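Local coordinates for Serine/threonine-protein kinase-like protein ACR4 (Arabidopsis thaliana, PDB 7A0J) that is, in this chain, the extracellular propeller domain of a receptor serine/threonine kinase that acts with the CLE40 peptide to control formative cell divisions in root meristems, at residues Q47-T52 and C59-L64; H66-W71 and A89-V94. All blocks are in the same frame, centred on the assembly; numbering follows the deposited sequence. Where two conformers were deposited one is given.

Interaction 1 (Q47-T52 and C59-L64); sequences QFIGLT and CGLLML
Phe48 and Leu62 both carry CG anti to the carbonyl carbon (chi1 -63° and -72°), and their side chains lie side by side, pointing the same way. Leu62 CD2 reaches Phe48 CE2 at 3.6 Å. Nearer the root of the ring, Phe48 CD2 rests on the backbone of Gly60, 3.5 Å from its CA. The ring lies close over this residue, which has no side chain. Ile49 puts CG1 between the backbone N and the carbonyl carbon (chi1 54°). Its second torsion sets CD1 anti to CA, and CD1 meets Leu61 CD2 at 3.6 Å. The other branch, Ile49 CG2, touches Met63 CG, and this pair crosses at about a right angle. The strands form an antiparallel beta hairpin within the second of seven repeats of the CRINKLY propeller. Thr52 and Cys59 are a hydrogen-bonded pair: Thr52 N bonds Cys59 O at 2.9 Å, and Cys59 N bonds Thr52 O. The chain turns a corner at Ile49. Its N still bonds Leu61 O at 3.0 Å, nearly along the C=O axis. Before the corner, Met63 N donates to Gln47 O from above the carbonyl plane. A water also donates to Gln47 O and accepts from Leu64 N. Trp71 meets the Phe48 ring, and Ala96 N bonds Thr52 OG1.

Interaction 2 (H66-W71 and A89-V94); sequences HQPYCW and AEYLEV. With EDO (1,2-ethanediol), chain G.
His66 and Glu90 cross obliquely, with the imidazole and carboxylate planes only 13° apart. His66 ND1 donates to Glu90 OE2 at 2.9 Å. The oxygen lies near the ring plane, and the donor approaches it on the anti side of the carboxylate. A negative charge there would probably favour a protonated imidazole. Glu90 OE2 also has a long, weak ion pair with Lys106. Gln67 extends beyond CG, its amide turned so that NE2 points at Ala89 O, 3.1 Å away. This bond lies in both the amide and the carbonyl planes and uses a lone pair of the oxygen. Between these two side-chain bonds, Tyr91 N donates to His66 O at 2.7 Å, with a bent N-H...O angle of 135°. The same oxygen lies at the edge of the Tyr91 ring, in its plane. Pro68 touches Tyr91 CD1 with its CD at 3.6 Å. The CB of Pro68, on the other side of CG from CD, meets Val94 CG1 at 3.8 Å. Farther along, Tyr69 OH shares a hydrogen bond with O2 of an ethanediol, probably from the crystallisation liquor. The turn leading into strand 68-72, with Pro68 at the start of that strand, meets strand 91-96 of the next sheet and the run into it. Leu101 of strand 100-105 packs on Pro68, and Leu61 of strand 57-62 packs on Tyr91.

The two contacts come in series along the chain, and their centres are about 7 Å apart. Interaction 1 pairs strands 48-53 and 57-62 within one antiparallel sheet. Interaction 2 starts from the turn before strand 68-72, the third strand of that sheet, and from its first residue. It crosses to strand 91-96 of the following sheet and the residues leading into it. Strands 57-62 and 68-72 are neighbours, tied by the Cys59-Cys70 disulfide and a probable hydrogen bond from Tyr69 N to Gly60 O. Leu61 connects the contacts by packing on His66 O and Leu92 O. Interaction 1 holds the blade's own strands together, and interaction 2 sets that blade against the next.

Interaction 1 (Q47-T52 and C59-L64)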
ATOM      1  N   GLN A  47       7.536 -16.594  -5.120  1.00 43.33           N
ATOM      2  CA  GLN A  47       6.478 -15.921  -5.918  1.00 43.33           C
ATOM      3  C   GLN A  47       5.533 -15.178  -4.967  1.00 41.41           C
ATOM      4  O   GLN A  47       5.284 -15.685  -3.855  1.00 40.65           O
ATOM      5  CB  GLN A  47       5.744 -16.940  -6.788  1.00 46.55           C
ATOM      6  CG  GLN A  47       6.628 -17.537  -7.875  1.00 48.86           C
ATOM      7  CD  GLN A  47       6.030 -18.773  -8.497  1.00 52.37           C
ATOM      8  OE1 GLN A  47       5.699 -18.797  -9.681  1.00 54.73           O
ATOM      9  NE2 GLN A  47       5.884 -19.815  -7.696  1.00 53.37           N
ATOM     10  N   PHE A  48       5.055 -14.007  -5.396  1.00 40.30           N
ATOM     11  CA  PHE A  48       4.172 -13.098  -4.621  1.00 38.90           C
ATOM     12  C   PHE A  48       2.974 -12.693  -5.484  1.00 40.09           C
ATOM     13  O   PHE A  48       3.115 -12.610  -6.719  1.00 41.46           O
ATOM     14  CB  PHE A  48       4.946 -11.863  -4.159  1.00 36.79           C
ATOM     15  CG  PHE A  48       6.088 -12.157  -3.221  1.00 35.80           C
ATOM     16  CD1 PHE A  48       7.356 -12.433  -3.710  1.00 35.87           C
ATOM     17  CD2 PHE A  48       5.894 -12.161  -1.849  1.00 35.06           C
ATOM     18  CE1 PHE A  48       8.406 -12.703  -2.845  1.00 35.41           C
ATOM     19  CE2 PHE A  48       6.946 -12.430  -0.985  1.00 34.67           C
ATOM     20  CZ  PHE A  48       8.199 -12.703  -1.485  1.00 34.82           C
ATOM     21  N   ILE A  49       1.831 -12.440  -4.843  1.00 40.05           N
ATOM     22  CA  ILE A  49       0.589 -11.948  -5.511  1.00 41.30           C
ATOM     23  C   ILE A  49       0.377 -10.467  -5.172  1.00 39.28           C
ATOM     24  O   ILE A  49      -0.470  -9.839  -5.825  1.00 40.22           O
ATOM     25  CB  ILE A  49      -0.628 -12.832  -5.160  1.00 43.55           C
ATOM     26  CG1 ILE A  49      -0.842 -12.995  -3.651  1.00 42.92           C
ATOM     27  CG2 ILE A  49      -0.506 -14.181  -5.853  1.00 45.88           C
ATOM     28  CD1 ILE A  49      -1.964 -13.947  -3.292  1.00 45.15           C
ATOM     29  N   GLY A  50       1.150  -9.916  -4.230  1.00 37.11           N
ATOM     30  CA  GLY A  50       1.075  -8.495  -3.841  1.00 35.66           C
ATOM     31  C   GLY A  50       2.271  -8.064  -3.010  1.00 33.87           C
ATOM     32  O   GLY A  50       2.900  -8.937  -2.380  1.00 33.42           O
ATOM     33  N   LEU A  51       2.571  -6.762  -3.013  1.00 32.95           N
ATOM     34  CA  LEU A  51       3.707  -6.148  -2.272  1.00 31.80           C
ATOM     35  C   LEU A  51       3.214  -4.923  -1.495  1.00 31.45           C
ATOM     36  O   LEU A  51       2.244  -4.277  -1.945  1.00 31.84           O
ATOM     37  CB  LEU A  51       4.803  -5.753  -3.266  1.00 31.78           C
ATOM     38  CG  LEU A  51       5.430  -6.899  -4.061  1.00 32.65           C
ATOM     39  CD1 LEU A  51       6.244  -6.360  -5.230  1.00 33.25           C
ATOM     40  CD2 LEU A  51       6.295  -7.773  -3.168  1.00 32.10           C
ATOM     41  N   THR A  52       3.873  -4.624  -0.371  1.00 30.68           N
ATOM     42  CA  THR A  52       3.637  -3.422   0.475  1.00 30.77           C
ATOM     43  C   THR A  52       4.911  -3.140   1.278  1.00 30.52           C
ATOM     44  O   THR A  52       5.473  -4.098   1.846  1.00 30.45           O
ATOM     45  CB  THR A  52       2.392  -3.608   1.353  1.00 31.75           C
ATOM     46  OG1 THR A  52       2.159  -2.391   2.060  1.00 32.48           O
ATOM     47  CG2 THR A  52       2.511  -4.756   2.331  1.00 31.85           C
ATOM     48  N   CYS A  59       7.481  -6.022   2.233  1.00 31.29           N
ATOM     49  CA  CYS A  59       6.706  -7.267   2.491  0.74 32.12           C
ATOM     50  C   CYS A  59       5.886  -7.632   1.252  1.00 32.23           C
ATOM     51  O   CYS A  59       5.614  -6.739   0.428  1.00 32.27           O
ATOM     52  CB  CYS A  59       5.782  -7.162   3.700  0.74 33.19           C
ATOM     53  SG  CYS A  59       6.596  -6.588   5.212  0.74 34.19           S
ATOM     54  N   GLY A  60       5.543  -8.914   1.145  1.00 32.85           N
ATOM     55  CA  GLY A  60       4.699  -9.464   0.072  1.00 33.40           C
ATOM     56  C   GLY A  60       3.805 -10.570   0.598  1.00 34.26           C
ATOM     57  O   GLY A  60       4.155 -11.174   1.633  1.00 34.44           O
ATOM     58  N   LEU A  61       2.675 -10.802  -0.071  1.00 34.97           N
ATOM     59  CA  LEU A  61       1.805 -11.983   0.161  1.00 36.46           C
ATOM     60  C   LEU A  61       2.310 -13.120  -0.733  1.00 37.34           C
ATOM     61  O   LEU A  61       2.230 -12.970  -1.967  1.00 37.70           O
ATOM     62  CB  LEU A  61       0.353 -11.610  -0.153  1.00 37.47           C
ATOM     63  CG  LEU A  61      -0.684 -12.705   0.097  1.00 39.48           C
ATOM     64  CD1 LEU A  61      -0.574 -13.252   1.512  1.00 39.75           C
ATOM     65  CD2 LEU A  61      -2.088 -12.184  -0.167  1.00 40.65           C
ATOM     66  N   LEU A  62       2.848 -14.186  -0.130  1.00 38.08           N
ATOM     67  CA  LEU A  62       3.393 -15.374  -0.845  1.00 39.60           C
ATOM     68  C   LEU A  62       2.263 -16.054  -1.626  1.00 42.03           C
ATOM     69  O   LEU A  62       1.174 -16.233  -1.053  1.00 42.70           O
ATOM     70  CB  LEU A  62       4.024 -16.338   0.166  1.00 40.11           C
ATOM     71  CG  LEU A  62       5.351 -15.886   0.776  1.00 38.59           C
ATOM     72  CD1 LEU A  62       5.718 -16.750   1.974  1.00 39.55           C
ATOM     73  CD2 LEU A  62       6.463 -15.913  -0.262  1.00 38.34           C
ATOM     74  N   MET A  63       2.531 -16.424  -2.880  1.00 43.62           N
ATOM     75  CA  MET A  63       1.528 -16.972  -3.833  1.00 46.45           C
ATOM     76  C   MET A  63       1.074 -18.366  -3.383  1.00 48.52           C
ATOM     77  O   MET A  63      -0.123 -18.666  -3.545  1.00 50.18           O
ATOM     78  CB  MET A  63       2.114 -17.059  -5.246  1.00 48.18           C
ATOM     79  CG  MET A  63       1.090 -17.409  -6.307  1.00 51.45           C
ATOM     80  SD  MET A  63       1.798 -17.364  -7.968  1.00 54.12           S
ATOM     81  CE  MET A  63       2.716 -18.903  -7.969  1.00 56.05           C
ATOM     82  N   LEU A  64       1.985 -19.184  -2.846  1.00 48.51           N
ATOM     83  CA  LEU A  64       1.719 -20.612  -2.511  1.00 51.11           C
ATOM     84  C   LEU A  64       1.150 -20.729  -1.091  1.00 50.61           C
ATOM     85  O   LEU A  64       0.055 -21.303  -0.949  1.00 52.96           O
ATOM     86  CB  LEU A  64       3.013 -21.417  -2.669  1.00 51.91           C
ATOM     87  CG  LEU A  64       3.621 -21.417  -4.073  1.00 52.87           C
ATOM     88  CD1 LEU A  64       4.901 -22.237  -4.112  1.00 53.98           C
ATOM     89  CD2 LEU A  64       2.628 -21.939  -5.103  1.00 55.97           C
TER
HETATM   90  O   HOH W   1       5.187 -18.427  -3.047  1.00 40.60           O

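Interaction 2 (H66-W71 and A89-V94)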
ATOM      1  N   HIS A  66       0.324 -18.217   1.040  1.00 44.92           N
ATOM      2  CA  HIS A  66      -0.625 -17.103   1.321  1.00 44.05           C
ATOM      3  C   HIS A  66      -0.311 -16.479   2.688  1.00 42.57           C
ATOM      4  O   HIS A  66      -1.257 -16.045   3.374  1.00 42.87           O
ATOM      5  CB  HIS A  66      -2.081 -17.588   1.210  1.00 46.51           C
ATOM      6  CG  HIS A  66      -2.463 -18.040  -0.161  1.00 48.11           C
ATOM      7  ND1 HIS A  66      -3.224 -19.172  -0.380  1.00 51.53           N
ATOM      8  CD2 HIS A  66      -2.195 -17.522  -1.378  1.00 47.47           C
ATOM      9  CE1 HIS A  66      -3.412 -19.329  -1.675  1.00 52.67           C
ATOM     10  NE2 HIS A  66      -2.788 -18.329  -2.309  1.00 50.35           N
ATOM     11  N   GLN A  67       0.973 -16.429   3.060  1.00 40.99           N
ATOM     12  CA  GLN A  67       1.456 -15.820   4.328  1.00 39.95           C
ATOM     13  C   GLN A  67       2.246 -14.558   3.997  1.00 37.67           C
ATOM     14  O   GLN A  67       2.872 -14.475   2.942  1.00 36.83           O
ATOM     15  CB  GLN A  67       2.306 -16.819   5.115  1.00 40.62           C
ATOM     16  CG  GLN A  67       1.522 -18.035   5.586  1.00 43.18           C
ATOM     17  CD  GLN A  67       2.284 -18.892   6.568  1.00 44.28           C
ATOM     18  OE1 GLN A  67       3.511 -18.976   6.536  1.00 43.22           O
ATOM     19  NE2 GLN A  67       1.550 -19.548   7.452  1.00 46.26           N
ATOM     20  N   PRO A  68       2.239 -13.535   4.882  1.00 37.08           N
ATOM     21  CA  PRO A  68       3.128 -12.387   4.723  1.00 35.46           C
ATOM     22  C   PRO A  68       4.595 -12.828   4.836  1.00 35.07           C
ATOM     23  O   PRO A  68       4.884 -13.722   5.612  1.00 36.14           O
ATOM     24  CB  PRO A  68       2.740 -11.415   5.848  1.00 35.76           C
ATOM     25  CG  PRO A  68       1.928 -12.238   6.833  1.00 37.77           C
ATOM     26  CD  PRO A  68       1.381 -13.427   6.070  1.00 38.53           C
ATOM     27  N   TYR A  69       5.470 -12.217   4.033  1.00 33.92           N
ATOM     28  CA  TYR A  69       6.937 -12.453   4.030  1.00 33.72           C
ATOM     29  C   TYR A  69       7.649 -11.120   3.785  1.00 32.62           C
ATOM     30  O   TYR A  69       7.493 -10.550   2.684  1.00 31.86           O
ATOM     31  CB  TYR A  69       7.323 -13.486   2.970  1.00 34.23           C
ATOM     32  CG  TYR A  69       8.764 -13.925   3.025  1.00 34.40           C
ATOM     33  CD1 TYR A  69       9.163 -14.960   3.857  1.00 35.90           C
ATOM     34  CD2 TYR A  69       9.737 -13.302   2.258  1.00 33.63           C
ATOM     35  CE1 TYR A  69      10.485 -15.371   3.921  1.00 36.22           C
ATOM     36  CE2 TYR A  69      11.063 -13.702   2.307  1.00 34.09           C
ATOM     37  CZ  TYR A  69      11.439 -14.741   3.141  1.00 35.27           C
ATOM     38  OH  TYR A  69      12.740 -15.149   3.199  1.00 36.35           O
ATOM     39  N   CYS A  70       8.388 -10.641   4.790  1.00 32.70           N
ATOM     40  CA  CYS A  70       9.117  -9.347   4.765  1.00 32.35           C
ATOM     41  C   CYS A  70      10.624  -9.598   4.645  1.00 31.95           C
ATOM     42  O   CYS A  70      11.107 -10.619   5.170  1.00 32.45           O
ATOM     43  CB  CYS A  70       8.814  -8.520   6.008  1.00 33.48           C
ATOM     44  SG  CYS A  70       7.042  -8.265   6.280  1.00 35.03           S
ATOM     45  N   TRP A  71      11.330  -8.692   3.966  1.00 31.30           N
ATOM     46  CA  TRP A  71      12.813  -8.679   3.880  1.00 31.46           C
ATOM     47  C   TRP A  71      13.318  -7.238   3.999  1.00 31.54           C
ATOM     48  O   TRP A  71      12.534  -6.299   3.733  1.00 31.02           O
ATOM     49  CB  TRP A  71      13.299  -9.383   2.608  1.00 31.20           C
ATOM     50  CG  TRP A  71      12.887  -8.749   1.315  1.00 30.55           C
ATOM     51  CD1 TRP A  71      13.644  -7.927   0.534  1.00 30.41           C
ATOM     52  CD2 TRP A  71      11.646  -8.935   0.612  1.00 30.41           C
ATOM     53  NE1 TRP A  71      12.957  -7.571  -0.593  1.00 30.16           N
ATOM     54  CE2 TRP A  71      11.727  -8.172  -0.574  1.00 30.25           C
ATOM     55  CE3 TRP A  71      10.474  -9.656   0.870  1.00 30.68           C
ATOM     56  CZ2 TRP A  71      10.680  -8.109  -1.492  1.00 30.37           C
ATOM     57  CZ3 TRP A  71       9.442  -9.597  -0.040  1.00 30.73           C
ATOM     58  CH2 TRP A  71       9.544  -8.832  -1.203  1.00 30.57           C
ATOM     59  N   ALA A  89      -1.915 -20.845   8.543  1.00 51.27           N
ATOM     60  CA  ALA A  89      -2.760 -19.632   8.416  1.00 50.73           C
ATOM     61  C   ALA A  89      -2.545 -19.006   7.034  1.00 49.45           C
ATOM     62  O   ALA A  89      -1.377 -18.879   6.619  1.00 48.17           O
ATOM     63  CB  ALA A  89      -2.441 -18.649   9.516  1.00 49.65           C
ATOM     64  N   GLU A  90      -3.638 -18.643   6.355  1.00 50.15           N
ATOM     65  CA  GLU A  90      -3.633 -18.008   5.009  1.00 49.47           C
ATOM     66  C   GLU A  90      -4.204 -16.591   5.115  1.00 48.58           C
ATOM     67  O   GLU A  90      -5.058 -16.356   5.994  1.00 49.39           O
ATOM     68  CB  GLU A  90      -4.449 -18.839   4.021  1.00 52.00           C
ATOM     69  CG  GLU A  90      -3.947 -20.261   3.870  1.00 53.39           C
ATOM     70  CD  GLU A  90      -4.662 -21.052   2.790  1.00 56.30           C
ATOM     71  OE1 GLU A  90      -5.138 -22.161   3.091  1.00 58.92           O
ATOM     72  OE2 GLU A  90      -4.739 -20.555   1.650  1.00 56.57           O
ATOM     73  N   TYR A  91      -3.749 -15.693   4.237  1.00 47.20           N
ATOM     74  CA  TYR A  91      -4.113 -14.254   4.208  1.00 46.21           C
ATOM     75  C   TYR A  91      -4.509 -13.859   2.781  1.00 46.46           C
ATOM     76  O   TYR A  91      -3.951 -14.423   1.818  1.00 46.46           O
ATOM     77  CB  TYR A  91      -2.956 -13.414   4.759  1.00 44.21           C
ATOM     78  CG  TYR A  91      -2.712 -13.621   6.232  1.00 44.41           C
ATOM     79  CD1 TYR A  91      -1.961 -14.692   6.690  1.00 44.54           C
ATOM     80  CD2 TYR A  91      -3.261 -12.767   7.176  1.00 44.76           C
ATOM     81  CE1 TYR A  91      -1.751 -14.903   8.044  1.00 44.88           C
ATOM     82  CE2 TYR A  91      -3.060 -12.961   8.533  1.00 45.24           C
ATOM     83  CZ  TYR A  91      -2.301 -14.033   8.969  1.00 45.29           C
ATOM     84  OH  TYR A  91      -2.094 -14.233  10.304  1.00 46.10           O
ATOM     85  N   LEU A  92      -5.463 -12.930   2.663  1.00 46.90           N
ATOM     86  CA  LEU A  92      -5.994 -12.416   1.371  1.00 47.56           C
ATOM     87  C   LEU A  92      -5.212 -11.165   0.955  1.00 45.36           C
ATOM     88  O   LEU A  92      -4.991 -10.987  -0.259  1.00 45.26           O
ATOM     89  CB  LEU A  92      -7.484 -12.099   1.533  1.00 49.79           C
ATOM     90  CG  LEU A  92      -8.374 -13.278   1.919  1.00 52.45           C
ATOM     91  CD1 LEU A  92      -9.799 -12.817   2.189  1.00 54.73           C
ATOM     92  CD2 LEU A  92      -8.356 -14.351   0.841  1.00 54.16           C
ATOM     93  N   GLU A  93      -4.829 -10.329   1.926  1.00 43.91           N
ATOM     94  CA  GLU A  93      -4.141  -9.030   1.701  1.00 42.30           C
ATOM     95  C   GLU A  93      -3.122  -8.772   2.814  1.00 40.84           C
ATOM     96  O   GLU A  93      -3.278  -9.339   3.911  1.00 41.29           O
ATOM     97  CB  GLU A  93      -5.144  -7.877   1.677  1.00 43.06           C
ATOM     98  CG  GLU A  93      -6.212  -8.011   0.607  1.00 44.85           C
ATOM     99  CD  GLU A  93      -7.155  -6.824   0.513  1.00 45.76           C
ATOM    100  OE1 GLU A  93      -6.736  -5.705   0.872  1.00 44.70           O
ATOM    101  OE2 GLU A  93      -8.308  -7.023   0.086  1.00 47.82           O
ATOM    102  N   VAL A  94      -2.125  -7.936   2.518  1.00 39.61           N
ATOM    103  CA  VAL A  94      -1.160  -7.365   3.502  1.00 38.71           C
ATOM    104  C   VAL A  94      -1.030  -5.868   3.211  1.00 38.05           C
ATOM    105  O   VAL A  94      -1.022  -5.497   2.023  1.00 37.88           O
ATOM    106  CB  VAL A  94       0.206  -8.080   3.455  1.00 38.22           C
ATOM    107  CG1 VAL A  94       0.105  -9.512   3.961  1.00 38.92           C
ATOM    108  CG2 VAL A  94       0.831  -8.051   2.068  1.00 37.97           C
TER
HETATM  109  C1  EDO G 401      15.624 -15.772   0.862  1.00 57.36           C
HETATM  110  O1  EDO G 401      14.542 -16.676   0.939  1.00 58.24           O
HETATM  111  C2  EDO G 401      15.195 -14.362   0.696  1.00 56.98           C
HETATM  112  O2  EDO G 401      14.412 -13.874   1.769  1.00 55.75           O